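Local coordinates for sugar ABC transporter, sugar-binding protein (Streptococcus pneumoniae, PDB 2HEU), which probably binds sugars, perhaps of the raffinose type, outside the cell as the solute-binding component of an ABC transporter, at residues I169-W175 against H373-M377; N178-Q182 against W361-W366; L199-N205 against F396-K400. All coordinates share one frame. Numbering follows the deposited sequence.

Interaction 1 (I169-W175 against H373-M377); sequences IAGADAW and HTLTM
From Ile169 the loop that precedes helix 178-189 runs extended (phi/psi -120/129), and the Ile169 side chain points toward helix 370-382, where Ile169 CG2 lies 4.0 Å from Met377 CE. A type I beta turn then spans Ala170 to Asp173, closed by the backbone bond from Asp173 N to Ala170 O at 2.9 Å. This turn bends the chain around the end of the Met377 side chain: Met377 CE is 3.3 Å from Ala170 O and 3.9 Å from Asp173 O, and Met377 CG is 3.5 Å from Gly171 O. The methionine folds into this space in a t, p, p rotamer (-171°, 60°, 77°). Asp173 turns its CA-CB bond away from the helix, and its carboxylate accepts from Tyr239 N instead. At Ala174 the backbone becomes 3-10, and the methyl points at the helix, with Ala174 CB 3.6 Å from Met377 CB, 3.8 Å from His373 CB and 3.4 Å from His373 O. Trp175 makes the closest backbone approach, its CA 5.0 Å from that of His373. With chi1 at 64° the indole leads away, so the backbone meets the imidazole: Trp175 CA lies 3.9 Å from the His373 ring centroid, 29° off its normal, a CH-pi contact. His373, chi1 -51°, directs NE2 to Glu369. In this PBP-clan protein it is a loop-on-helix contact, setting the entry to helix 178-189 on His373 and Met377, one turn apart; its chemistry is van der Waals and CH-pi, so it depends on shape rather than on hydrogen bonds between the segments.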
loop_
_atom_site.group_PDB
_atom_site.type_symbol
_atom_site.label_atom_id
_atom_site.label_comp_id
_atom_site.label_asym_id
_atom_site.label_seq_id
_atom_site.Cartn_x
_atom_site.Cartn_y
_atom_site.Cartn_z
ATOM N N ILE A 169 -11.256 4.163 15.316
ATOM C CA ILE A 169 -11.831 4.029 13.978
ATOM C C ILE A 169 -12.257 5.439 13.521
ATOM O O ILE A 169 -12.945 6.166 14.241
ATOM C CB ILE A 169 -13.023 3.065 13.913
ATOM C CG1 ILE A 169 -12.596 1.662 14.372
ATOM C CG2 ILE A 169 -13.629 3.014 12.550
ATOM C CD1 ILE A 169 -11.569 0.951 13.516
ATOM N N ALA A 170 -11.819 5.775 12.333
ATOM C CA ALA A 170 -12.079 7.101 11.759
ATOM C C ALA A 170 -13.410 7.017 10.944
ATOM O O ALA A 170 -13.367 6.870 9.730
ATOM C CB ALA A 170 -10.923 7.555 10.859
ATOM N N GLY A 171 -14.541 7.138 11.632
ATOM C CA GLY A 171 -15.813 7.004 10.973
ATOM C C GLY A 171 -16.060 7.952 9.800
ATOM O O GLY A 171 -16.847 7.605 8.906
ATOM N N ALA A 172 -15.423 9.116 9.839
ATOM C CA ALA A 172 -15.578 10.090 8.752
ATOM C C ALA A 172 -14.641 9.801 7.567
ATOM O O ALA A 172 -14.841 10.422 6.518
ATOM C CB ALA A 172 -15.323 11.496 9.258
ATOM N N ASP A 173 -13.618 8.899 7.677
ATOM C CA ASP A 173 -12.680 8.647 6.655
ATOM C C ASP A 173 -12.685 7.145 6.327
ATOM O O ASP A 173 -11.856 6.349 6.799
ATOM C CB ASP A 173 -11.272 9.094 7.076
ATOM C CG ASP A 173 -11.079 10.586 7.020
ATOM O OD1 ASP A 173 -11.576 11.169 6.034
ATOM O OD2 ASP A 173 -10.396 11.183 7.766
ATOM N N ALA A 174 -13.649 6.787 5.511
ATOM C CA ALA A 174 -13.897 5.371 5.155
ATOM C C ALA A 174 -12.685 4.694 4.542
ATOM O O ALA A 174 -12.517 3.483 4.715
ATOM C CB ALA A 174 -15.089 5.322 4.184
ATOM N N TRP A 175 -11.852 5.459 3.798
ATOM C CA TRP A 175 -10.671 4.849 3.161
ATOM C C TRP A 175 -9.825 4.109 4.153
ATOM O O TRP A 175 -9.089 3.177 3.782
ATOM C CB TRP A 175 -9.842 5.902 2.437
ATOM C CG TRP A 175 -9.224 6.948 3.300
ATOM C CD1 TRP A 175 -9.674 8.221 3.556
ATOM C CD2 TRP A 175 -7.990 6.844 4.008
ATOM N NE1 TRP A 175 -8.771 8.902 4.356
ATOM C CE2 TRP A 175 -7.754 8.050 4.654
ATOM C CE3 TRP A 175 -7.040 5.827 4.172
ATOM C CZ2 TRP A 175 -6.565 8.315 5.455
ATOM C CZ3 TRP A 175 -5.933 6.064 4.969
ATOM C CH2 TRP A 175 -5.736 7.295 5.585
ATOM N N HIS A 373 -14.802 1.627 -0.092
ATOM C CA HIS A 373 -14.524 2.238 1.228
ATOM C C HIS A 373 -15.822 2.523 1.936
ATOM O O HIS A 373 -16.036 2.209 3.122
ATOM C CB HIS A 373 -13.736 3.545 1.079
ATOM C CG HIS A 373 -12.516 3.466 0.227
ATOM N ND1 HIS A 373 -11.912 4.620 -0.153
ATOM C CD2 HIS A 373 -11.838 2.424 -0.312
ATOM C CE1 HIS A 373 -10.882 4.274 -0.904
ATOM N NE2 HIS A 373 -10.757 2.961 -0.991
ATOM N N THR A 374 -16.754 3.168 1.224
ATOM C CA THR A 374 -18.000 3.632 1.816
ATOM C C THR A 374 -18.823 2.445 2.338
ATOM O O THR A 374 -19.370 2.516 3.425
ATOM C CB THR A 374 -18.794 4.451 0.799
ATOM O OG1 THR A 374 -17.997 5.579 0.448
ATOM C CG2 THR A 374 -20.180 4.829 1.275
ATOM N N LEU A 375 -18.982 1.384 1.519
ATOM C CA LEU A 375 -19.816 0.281 1.990
ATOM C C LEU A 375 -19.192 -0.381 3.215
ATOM O O LEU A 375 -19.912 -0.882 4.098
ATOM C CB LEU A 375 -20.108 -0.710 0.884
ATOM C CG LEU A 375 -18.967 -1.561 0.313
ATOM C CD1 LEU A 375 -18.688 -2.817 1.138
ATOM C CD2 LEU A 375 -19.208 -1.930 -1.151
ATOM N N THR A 376 -17.868 -0.377 3.313
ATOM C CA THR A 376 -17.181 -0.961 4.428
ATOM C C THR A 376 -17.475 -0.182 5.707
ATOM O O THR A 376 -17.904 -0.735 6.737
ATOM C CB THR A 376 -15.670 -1.003 4.173
ATOM O OG1 THR A 376 -15.415 -1.844 3.014
ATOM C CG2 THR A 376 -14.908 -1.554 5.371
ATOM N N MET A 377 -17.264 1.148 5.652
ATOM C CA MET A 377 -17.468 1.968 6.851
ATOM C C MET A 377 -18.958 2.015 7.180
ATOM O O MET A 377 -19.327 2.053 8.367
ATOM C CB MET A 377 -16.897 3.354 6.637
ATOM C CG MET A 377 -16.883 4.207 7.920
ATOM S SD MET A 377 -15.921 3.514 9.270
ATOM C CE MET A 377 -14.267 3.898 8.725
#

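Interaction 2 (N178-Q182 against W361-W366); sequences NGYNQ and WLQQYW
This is a buried, side-chain-mediated polar contact between the start of helix 178-189 and the loop that follows strand 358-360, about 10 Å from the centre of the chain. The backbones stay apart, the closest CA pair being Gln182 and Leu362 at 7.0 Å, and Gln182 bridges the gap with chi1 -68° and chi2 -166°. Its amide is used at both ends: Leu362 N donates to Gln182 OE1 (2.9 Å, 173°), and Gln182 NE2 donates to Gln363 OE1 (2.8 Å, 173°). Leu362 to Gln364 form a 3-10 turn, with Gln364 N bonded to Trp361 O at 3.1 Å. Gln363 adopts chi1 70°, which brings its amide within reach. The edge of the Trp361 indole faces Gly179, with Gly179 CA 3.6 Å from Trp361 CZ3, and Gln182 OE1 is 3.4 Å from Trp361 CE3. Trp361 NE1 bonds to Asn127. Trp366 CH2 lies 3.8 Å from Gln182 NE2. This amide bridge from helix start to 3-10 turn thus gives oxygen and nitrogen one hydrogen bond each, close to the Trp361 and Trp366 rings.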
loop_
_atom_site.group_PDB
_atom_site.type_symbol
_atom_site.label_atom_id
_atom_site.label_comp_id
_atom_site.label_asym_id
_atom_site.label_seq_id
_atom_site.Cartn_x
_atom_site.Cartn_y
_atom_site.Cartn_z
ATOM N N ASN A 178 -10.263 0.394 3.953
ATOM C CA ASN A 178 -10.146 -0.356 2.671
ATOM C C ASN A 178 -9.273 -1.586 2.882
ATOM O O ASN A 178 -9.672 -2.700 2.505
ATOM C CB ASN A 178 -9.533 0.622 1.649
ATOM C CG ASN A 178 -9.472 0.040 0.289
ATOM O OD1 ASN A 178 -8.452 0.437 -0.456
ATOM N ND2 ASN A 178 -10.406 -0.659 -0.166
ATOM N N GLY A 179 -8.069 -1.435 3.462
ATOM C CA GLY A 179 -7.245 -2.585 3.646
ATOM C C GLY A 179 -7.836 -3.632 4.540
ATOM O O GLY A 179 -7.658 -4.834 4.345
ATOM N N TYR A 180 -8.592 -3.217 5.571
ATOM C CA TYR A 180 -9.191 -4.135 6.528
ATOM C C TYR A 180 -10.160 -5.079 5.796
ATOM O O TYR A 180 -10.096 -6.295 5.963
ATOM C CB TYR A 180 -9.868 -3.367 7.636
ATOM C CG TYR A 180 -10.354 -4.245 8.761
ATOM C CD1 TYR A 180 -9.622 -4.455 9.903
ATOM C CD2 TYR A 180 -11.571 -4.904 8.679
ATOM C CE1 TYR A 180 -10.051 -5.307 10.904
ATOM C CE2 TYR A 180 -12.026 -5.758 9.656
ATOM C CZ TYR A 180 -11.267 -5.960 10.767
ATOM O OH TYR A 180 -11.640 -6.811 11.778
ATOM N N ASN A 181 -11.074 -4.508 5.039
ATOM C CA ASN A 181 -12.083 -5.342 4.379
ATOM C C ASN A 181 -11.482 -6.114 3.220
ATOM O O ASN A 181 -11.892 -7.250 2.939
ATOM C CB ASN A 181 -13.290 -4.516 3.996
ATOM C CG ASN A 181 -14.541 -5.380 3.741
ATOM O OD1 ASN A 181 -14.573 -6.551 4.186
ATOM N ND2 ASN A 181 -15.523 -4.799 3.101
ATOM N N GLN A 182 -10.512 -5.545 2.512
ATOM C CA GLN A 182 -9.841 -6.368 1.482
ATOM C C GLN A 182 -9.215 -7.589 2.116
ATOM O O GLN A 182 -9.280 -8.682 1.533
ATOM C CB GLN A 182 -8.816 -5.540 0.711
ATOM C CG GLN A 182 -9.456 -4.484 -0.143
ATOM C CD GLN A 182 -8.516 -3.882 -1.158
ATOM O OE1 GLN A 182 -7.479 -4.462 -1.491
ATOM N NE2 GLN A 182 -8.886 -2.736 -1.669
ATOM N N TRP A 361 -3.072 -4.648 -3.730
ATOM C CA TRP A 361 -4.381 -4.032 -3.539
ATOM C C TRP A 361 -5.338 -4.604 -4.589
ATOM O O TRP A 361 -5.055 -4.635 -5.805
ATOM C CB TRP A 361 -4.288 -2.519 -3.736
ATOM C CG TRP A 361 -3.614 -1.803 -2.620
ATOM C CD1 TRP A 361 -2.423 -1.138 -2.641
ATOM C CD2 TRP A 361 -4.107 -1.595 -1.291
ATOM N NE1 TRP A 361 -2.127 -0.577 -1.430
ATOM C CE2 TRP A 361 -3.152 -0.860 -0.568
ATOM C CE3 TRP A 361 -5.307 -1.948 -0.663
ATOM C CZ2 TRP A 361 -3.375 -0.520 0.793
ATOM C CZ3 TRP A 361 -5.547 -1.566 0.612
ATOM C CH2 TRP A 361 -4.583 -0.910 1.348
ATOM N N LEU A 362 -6.562 -4.975 -4.147
ATOM C CA LEU A 362 -7.513 -5.586 -5.041
ATOM C C LEU A 362 -7.985 -4.669 -6.169
ATOM O O LEU A 362 -8.346 -5.117 -7.226
ATOM C CB LEU A 362 -8.713 -6.134 -4.268
ATOM C CG LEU A 362 -8.403 -7.198 -3.243
ATOM C CD1 LEU A 362 -9.718 -7.630 -2.555
ATOM C CD2 LEU A 362 -7.714 -8.397 -3.822
ATOM N N GLN A 363 -7.937 -3.361 -5.868
ATOM C CA GLN A 363 -8.407 -2.343 -6.862
ATOM C C GLN A 363 -7.443 -2.263 -8.053
ATOM O O GLN A 363 -7.782 -1.552 -9.002
ATOM C CB GLN A 363 -8.678 -0.987 -6.236
ATOM C CG GLN A 363 -7.470 -0.214 -5.779
ATOM C CD GLN A 363 -7.059 -0.444 -4.368
ATOM O OE1 GLN A 363 -7.466 -1.449 -3.772
ATOM N NE2 GLN A 363 -6.203 0.370 -3.785
ATOM N N GLN A 364 -6.336 -2.977 -8.054
ATOM C CA GLN A 364 -5.586 -3.218 -9.302
ATOM C C GLN A 364 -6.526 -3.564 -10.437
ATOM O O GLN A 364 -6.254 -3.234 -11.564
ATOM C CB GLN A 364 -4.542 -4.311 -9.022
ATOM C CG GLN A 364 -3.641 -4.631 -10.229
ATOM C CD GLN A 364 -2.591 -5.646 -9.948
ATOM O OE1 GLN A 364 -1.437 -5.498 -10.524
ATOM N NE2 GLN A 364 -2.792 -6.547 -9.063
ATOM N N TYR A 365 -7.577 -4.336 -10.096
ATOM C CA TYR A 365 -8.508 -4.905 -11.102
ATOM C C TYR A 365 -9.948 -4.378 -10.953
ATOM O O TYR A 365 -10.878 -5.022 -11.383
ATOM C CB TYR A 365 -8.454 -6.412 -11.121
ATOM C CG TYR A 365 -7.104 -6.908 -11.530
ATOM C CD1 TYR A 365 -6.636 -6.665 -12.802
ATOM C CD2 TYR A 365 -6.288 -7.579 -10.644
ATOM C CE1 TYR A 365 -5.424 -7.101 -13.164
ATOM C CE2 TYR A 365 -5.039 -8.013 -11.024
ATOM C CZ TYR A 365 -4.619 -7.786 -12.272
ATOM O OH TYR A 365 -3.350 -8.217 -12.645
ATOM N N TRP A 366 -10.073 -3.197 -10.331
ATOM C CA TRP A 366 -11.343 -2.523 -10.219
ATOM C C TRP A 366 -11.351 -1.210 -10.971
ATOM O O TRP A 366 -10.265 -0.643 -11.234
ATOM C CB TRP A 366 -11.682 -2.181 -8.773
ATOM C CG TRP A 366 -11.742 -3.337 -7.770
ATOM C CD1 TRP A 366 -11.628 -4.649 -8.039
ATOM C CD2 TRP A 366 -11.857 -3.195 -6.348
ATOM N NE1 TRP A 366 -11.708 -5.364 -6.865
ATOM C CE2 TRP A 366 -11.822 -4.513 -5.818
ATOM C CE3 TRP A 366 -11.987 -2.083 -5.484
ATOM C CZ2 TRP A 366 -11.942 -4.724 -4.450
ATOM C CZ3 TRP A 366 -12.064 -2.307 -4.125
ATOM C CH2 TRP A 366 -12.030 -3.642 -3.634
#

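Interaction 3 (L199-N205 against F396-K400); sequences LRYSQPN and FNPMK
Lys400 extends almost fully (chi1 -61°, chi2 to chi4 all within 5° of 180°) from the segment after helix 385-396, and the loop after helix 192-199 curves around its ammonium group. Lys400 NZ donates to Leu199 O at 3.0 Å, to Ser202 OG at 2.8 Å and to Gln203 O at 3.0 Å; Ser202 also bonds to Tyr198 O. The lysine's aliphatic part runs along the loop, with Lys400 CE 3.3 Å from Arg200 O and Lys400 CD 3.7 Å from Pro204 N.

Two CA pairs set the register, Arg200 with Phe396 at 5.9 Å and Pro204 with Asn397 at 5.1 Å. Asn397 (chi1 -77°) accepts from the backbone: Asn205 N to Asn397 OD1 is 2.9 Å, 151°. Residues 397-399 have helical phi/psi, and the i to i-3 bonds from Met399 N to Phe396 O (2.9 Å) and Lys400 N to Asn397 O (3.0 Å) accompany the turn of the chain here.

Phe396, chi1 -72°, lays a ring face under Leu199: Leu199 CB is 4.0 Å from the Phe396 centroid, 21° off the normal, a CH-pi contact. The Arg200 side chain starts away from the other segment but returns through chi1 164° and chi2 67°, bringing Arg200 CD to 3.7 Å from Met399 SD and a guanidinium face over Met399 O, with NE bonded to Tyr365 O.

At the surface, about 24 Å from the chain centre, this lysine held by backbone and hydroxyl acceptors joins the ends of helices 192-199 and 385-396 of the solute-binding protein, while Trp366 meets Phe396 edge-to-face from the loop before helix 370-382.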
loop_
_atom_site.group_PDB
_atom_site.type_symbol
_atom_site.label_atom_id
_atom_site.label_comp_id
_atom_site.label_asym_id
_atom_site.label_seq_id
_atom_site.Cartn_x
_atom_site.Cartn_y
_atom_site.Cartn_z
ATOM N N LEU A 199 -15.506 -11.461 -5.823
ATOM C CA LEU A 199 -16.135 -10.138 -5.868
ATOM C C LEU A 199 -16.303 -9.609 -7.256
ATOM O O LEU A 199 -17.381 -9.200 -7.683
ATOM C CB LEU A 199 -15.278 -9.161 -5.084
ATOM C CG LEU A 199 -15.182 -9.398 -3.587
ATOM C CD1 LEU A 199 -14.165 -8.423 -2.955
ATOM C CD2 LEU A 199 -16.583 -9.164 -2.914
ATOM N N ARG A 200 -15.206 -9.574 -8.015
ATOM C CA ARG A 200 -15.030 -8.787 -9.222
ATOM C C ARG A 200 -15.301 -9.601 -10.507
ATOM O O ARG A 200 -15.852 -9.074 -11.459
ATOM C CB ARG A 200 -13.602 -8.215 -9.261
ATOM C CG ARG A 200 -13.085 -7.666 -10.639
ATOM C CD ARG A 200 -13.839 -6.446 -11.054
ATOM N NE ARG A 200 -13.383 -6.042 -12.403
ATOM C CZ ARG A 200 -13.829 -6.532 -13.512
ATOM N NH1 ARG A 200 -14.819 -7.394 -13.544
ATOM N NH2 ARG A 200 -13.390 -6.047 -14.643
ATOM N N TYR A 201 -14.875 -10.893 -10.486
ATOM C CA TYR A 201 -14.950 -11.703 -11.679
ATOM C C TYR A 201 -16.087 -12.703 -11.660
ATOM O O TYR A 201 -16.240 -13.487 -12.601
ATOM C CB TYR A 201 -13.655 -12.332 -12.008
ATOM C CG TYR A 201 -12.573 -11.307 -12.309
ATOM C CD1 TYR A 201 -12.689 -10.487 -13.434
ATOM C CD2 TYR A 201 -11.440 -11.175 -11.522
ATOM C CE1 TYR A 201 -11.672 -9.595 -13.780
ATOM C CE2 TYR A 201 -10.400 -10.296 -11.824
ATOM C CZ TYR A 201 -10.537 -9.516 -13.018
ATOM O OH TYR A 201 -9.515 -8.658 -13.322
ATOM N N SER A 202 -16.851 -12.717 -10.581
ATOM C CA SER A 202 -18.084 -13.499 -10.473
ATOM C C SER A 202 -19.155 -12.894 -11.381
ATOM O O SER A 202 -18.993 -11.805 -11.948
ATOM C CB SER A 202 -18.480 -13.575 -9.027
ATOM O OG SER A 202 -18.592 -12.234 -8.522
ATOM N N GLN A 203 -20.337 -13.537 -11.474
ATOM C CA GLN A 203 -21.407 -13.027 -12.245
ATOM C C GLN A 203 -22.019 -11.801 -11.619
ATOM O O GLN A 203 -21.933 -11.599 -10.414
ATOM C CB GLN A 203 -22.496 -14.109 -12.427
ATOM C CG GLN A 203 -22.041 -15.251 -13.311
ATOM C CD GLN A 203 -22.050 -14.777 -14.687
ATOM O OE1 GLN A 203 -23.093 -14.633 -15.338
ATOM N NE2 GLN A 203 -20.958 -14.407 -15.099
ATOM N N PRO A 204 -22.715 -10.983 -12.387
ATOM C CA PRO A 204 -23.553 -9.905 -11.803
ATOM C C PRO A 204 -24.455 -10.520 -10.738
ATOM O O PRO A 204 -25.070 -11.572 -10.944
ATOM C CB PRO A 204 -24.282 -9.330 -12.988
ATOM C CG PRO A 204 -23.386 -9.611 -14.173
ATOM C CD PRO A 204 -22.869 -10.990 -13.861
ATOM N N ASN A 205 -24.599 -9.777 -9.630
ATOM C CA ASN A 205 -25.507 -10.130 -8.566
ATOM C C ASN A 205 -25.161 -11.474 -7.909
ATOM O O ASN A 205 -25.994 -11.989 -7.173
ATOM C CB ASN A 205 -26.960 -10.085 -8.980
ATOM C CG ASN A 205 -27.330 -8.656 -9.368
ATOM O OD1 ASN A 205 -27.932 -8.399 -10.492
ATOM N ND2 ASN A 205 -26.985 -7.731 -8.539
ATOM N N PHE A 396 -19.833 -3.700 -7.803
ATOM C CA PHE A 396 -19.136 -4.563 -8.741
ATOM C C PHE A 396 -19.918 -4.801 -9.996
ATOM O O PHE A 396 -19.287 -5.058 -11.067
ATOM C CB PHE A 396 -18.715 -5.893 -8.074
ATOM C CG PHE A 396 -17.581 -5.719 -7.092
ATOM C CD1 PHE A 396 -16.309 -5.356 -7.567
ATOM C CD2 PHE A 396 -17.758 -5.867 -5.732
ATOM C CE1 PHE A 396 -15.263 -5.150 -6.708
ATOM C CE2 PHE A 396 -16.712 -5.668 -4.846
ATOM C CZ PHE A 396 -15.468 -5.294 -5.358
ATOM N N ASN A 397 -21.242 -4.743 -9.993
ATOM C CA ASN A 397 -22.011 -5.028 -11.216
ATOM C C ASN A 397 -21.532 -4.220 -12.401
ATOM O O ASN A 397 -21.432 -4.811 -13.504
ATOM C CB ASN A 397 -23.514 -4.825 -10.973
ATOM C CG ASN A 397 -24.145 -5.977 -10.208
ATOM O OD1 ASN A 397 -23.608 -7.090 -10.100
ATOM N ND2 ASN A 397 -25.351 -5.717 -9.766
ATOM N N PRO A 398 -21.304 -2.917 -12.322
ATOM C CA PRO A 398 -20.907 -2.166 -13.534
ATOM C C PRO A 398 -19.590 -2.667 -14.114
ATOM O O PRO A 398 -19.323 -2.482 -15.313
ATOM C CB PRO A 398 -20.851 -0.729 -13.081
ATOM C CG PRO A 398 -21.769 -0.693 -11.895
ATOM C CD PRO A 398 -21.534 -2.017 -11.181
ATOM N N MET A 399 -18.718 -3.237 -13.292
ATOM C CA MET A 399 -17.411 -3.717 -13.737
ATOM C C MET A 399 -17.576 -4.976 -14.541
ATOM O O MET A 399 -16.617 -5.373 -15.258
ATOM C CB MET A 399 -16.488 -3.943 -12.597
ATOM C CG MET A 399 -16.392 -2.731 -11.622
ATOM S SD MET A 399 -15.075 -2.974 -10.458
ATOM C CE MET A 399 -15.543 -1.751 -9.196
ATOM N N LYS A 400 -18.731 -5.645 -14.431
ATOM C CA LYS A 400 -19.035 -6.936 -14.968
ATOM C C LYS A 400 -19.931 -6.802 -16.288
ATOM O O LYS A 400 -20.112 -7.817 -16.923
ATOM C CB LYS A 400 -19.792 -7.783 -13.943
ATOM C CG LYS A 400 -18.975 -8.034 -12.654
ATOM C CD LYS A 400 -19.775 -8.793 -11.625
ATOM C CE LYS A 400 -18.942 -9.142 -10.414
ATOM N NZ LYS A 400 -19.729 -9.833 -9.390
#

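The three contacts step from interior to surface: interaction 2 is buried, interaction 1 partly buried, and interaction 3 lies outermost. Chemistry changes along the way. Interaction 1 relies on apolar and CH-pi packing, interaction 2 on one glutamine amide, and interaction 3 adds to a CH-pi contact a lysine ammonium and an asparagine that bind loop backbone and a hydroxyl. Each joins the 169-205 region to the C-terminal part of the chain. Segment 169-175 leads into helix 178-189, which carries 178-182, and interactions 1 and 2 touch where Asn178 lies against His373 and Asn181 against Leu375. Trp366 of interaction 2 packs on Phe396 and Met399 of interaction 3. Interactions 1 and 3, with centres 22 Å apart, do not touch.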